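Local coordinates for putative uncharacterized protein PH0242 (Pyrococcus horikoshii, PDB 3VU1), which is an archaeal oligosaccharyltransferase of the AglB family, present here as its C-terminal globular domain, at residues G348-P353 with L375-G380. Sequence-based numbering, arbitrary orientation.
Sequences GVLTGP and LELKVG
Leu350 lays its CD2 methyl against CD2 of Leu377, 4.0 Å away, and the two leucine side chains cross obliquely on one face of an antiparallel beta-sheet. The arrangement illustrates how a strand can break its pairing locally yet keep its neighbour. Both segments, 348-353 and 375-380, lie within the Peripheral 2 family region; the first is on strand 336-356, which is interrupted by a bulge or short loop and pairs with 372-381. The line from CA 348 to CA 353 lies 134° from that of CA 376 to CA 380. Val349 and Gly380 form a hydrogen-bonded pair, closed by Val349 N to Gly380 O at 3.0 Å and Gly380 N to Val349 O at 2.8 Å. Leu350 and Val379 follow as a non-hydrogen-bonded pair, CA to CA 4.4 Å. With CG2 anti to its backbone N, Val379 turns that methyl toward Gly348 CA and Val349 O. Backbone bonding between the strands is found again at Glu376 with Arg355. Strand 434-443 flanks the other edge of 375-380, while Phe475 of strand 464-487 packs on Leu377 and Val379. The carbonyl of Lys378 takes up Thr351, whose backbone N lies 2.8 Å from Lys378 O in a nearly straight bond (170° at the hydrogen), with that N 37° above the carbonyl plane. A CA-H contact from Leu350 reaches the same oxygen, and Thr351 OG1 adds a weak hydrogen bond to Lys378 O at 3.3 Å.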
loop_
_atom_site.group_PDB
_atom_site.type_symbol
_atom_site.label_atom_id
_atom_site.label_comp_id
_atom_site.label_asym_id
_atom_site.label_seq_id
_atom_site.Cartn_x
_atom_site.Cartn_y
_atom_site.Cartn_z
ATOM N N GLY A 348 18.707 -2.833 0.718
ATOM C CA GLY A 348 19.649 -2.445 1.753
ATOM C C GLY A 348 19.033 -1.552 2.813
ATOM O O GLY A 348 18.448 -0.519 2.499
ATOM N N VAL A 349 19.165 -1.969 4.066
ATOM C CA VAL A 349 18.751 -1.183 5.222
ATOM C C VAL A 349 20.023 -0.724 5.957
ATOM O O VAL A 349 20.956 -1.522 6.145
ATOM C CB VAL A 349 17.867 -2.058 6.147
ATOM C CG1 VAL A 349 17.374 -1.301 7.358
ATOM C CG2 VAL A 349 16.661 -2.527 5.377
ATOM N N LEU A 350 20.077 0.546 6.362
ATOM C CA LEU A 350 21.220 1.029 7.186
ATOM C C LEU A 350 21.275 0.325 8.529
ATOM O O LEU A 350 20.269 0.284 9.242
ATOM C CB LEU A 350 21.171 2.545 7.393
ATOM C CG LEU A 350 21.192 3.266 6.052
ATOM C CD1 LEU A 350 20.988 4.753 6.269
ATOM C CD2 LEU A 350 22.461 2.967 5.255
ATOM N N THR A 351 22.430 -0.250 8.863
ATOM C CA THR A 351 22.531 -1.012 10.123
ATOM C C THR A 351 23.332 -0.321 11.229
ATOM O O THR A 351 23.317 -0.767 12.383
ATOM C CB THR A 351 23.073 -2.434 9.921
ATOM O OG1 THR A 351 24.160 -2.400 8.985
ATOM C CG2 THR A 351 21.961 -3.348 9.421
ATOM N N GLY A 352 24.035 0.747 10.866
ATOM C CA GLY A 352 24.684 1.601 11.835
ATOM C C GLY A 352 24.586 3.040 11.388
ATOM O O GLY A 352 24.042 3.322 10.318
ATOM N N PRO A 353 25.147 3.964 12.186
ATOM C CA PRO A 353 25.054 5.391 11.866
ATOM C C PRO A 353 25.843 5.745 10.602
ATOM O O PRO A 353 26.760 5.047 10.229
ATOM C CB PRO A 353 25.667 6.058 13.099
ATOM C CG PRO A 353 26.663 5.057 13.596
ATOM C CD PRO A 353 26.081 3.703 13.300
ATOM N N LEU A 375 32.287 9.178 2.901
ATOM C CA LEU A 375 30.977 8.762 3.372
ATOM C C LEU A 375 31.094 7.322 3.766
ATOM O O LEU A 375 31.583 6.516 2.970
ATOM C CB LEU A 375 29.961 8.920 2.242
ATOM C CG LEU A 375 28.594 8.223 2.283
ATOM C CD1 LEU A 375 27.671 8.849 3.326
ATOM C CD2 LEU A 375 27.957 8.246 0.892
ATOM N N GLU A 376 30.666 7.006 4.991
ATOM C CA GLU A 376 30.763 5.648 5.541
ATOM C C GLU A 376 29.397 5.088 5.941
ATOM O O GLU A 376 28.735 5.615 6.837
ATOM C CB GLU A 376 31.702 5.605 6.744
ATOM C CG GLU A 376 33.163 5.931 6.443
ATOM C CD GLU A 376 33.812 6.784 7.536
ATOM O OE1 GLU A 376 33.978 6.290 8.685
ATOM O OE2 GLU A 376 34.143 7.965 7.241
ATOM N N LEU A 377 28.991 4.017 5.262
ATOM C CA LEU A 377 27.697 3.376 5.471
ATOM C C LEU A 377 27.923 1.941 5.853
ATOM O O LEU A 377 28.854 1.303 5.372
ATOM C CB LEU A 377 26.895 3.326 4.176
ATOM C CG LEU A 377 26.674 4.603 3.403
ATOM C CD1 LEU A 377 26.632 4.322 1.916
ATOM C CD2 LEU A 377 25.388 5.248 3.864
ATOM N N LYS A 378 27.043 1.436 6.700
ATOM C CA LYS A 378 26.921 0.022 6.926
ATOM C C LYS A 378 25.483 -0.340 6.535
ATOM O O LYS A 378 24.509 0.226 7.056
ATOM C CB LYS A 378 27.250 -0.328 8.390
ATOM C CG LYS A 378 28.645 -0.914 8.609
ATOM C CD LYS A 378 29.504 -0.168 9.648
ATOM C CE LYS A 378 28.847 0.019 11.020
ATOM N NZ LYS A 378 28.488 -1.252 11.717
ATOM N N VAL A 379 25.352 -1.272 5.599
ATOM C CA VAL A 379 24.045 -1.659 5.084
ATOM C C VAL A 379 23.849 -3.170 5.105
ATOM O O VAL A 379 24.796 -3.918 4.859
ATOM C CB VAL A 379 23.822 -1.079 3.675
ATOM C CG1 VAL A 379 24.888 -1.560 2.708
ATOM C CG2 VAL A 379 22.431 -1.408 3.169
ATOM N N GLY A 380 22.627 -3.604 5.414
ATOM C CA GLY A 380 22.273 -5.033 5.456
ATOM C C GLY A 380 21.363 -5.438 4.302
ATOM O O GLY A 380 20.421 -4.711 3.969
#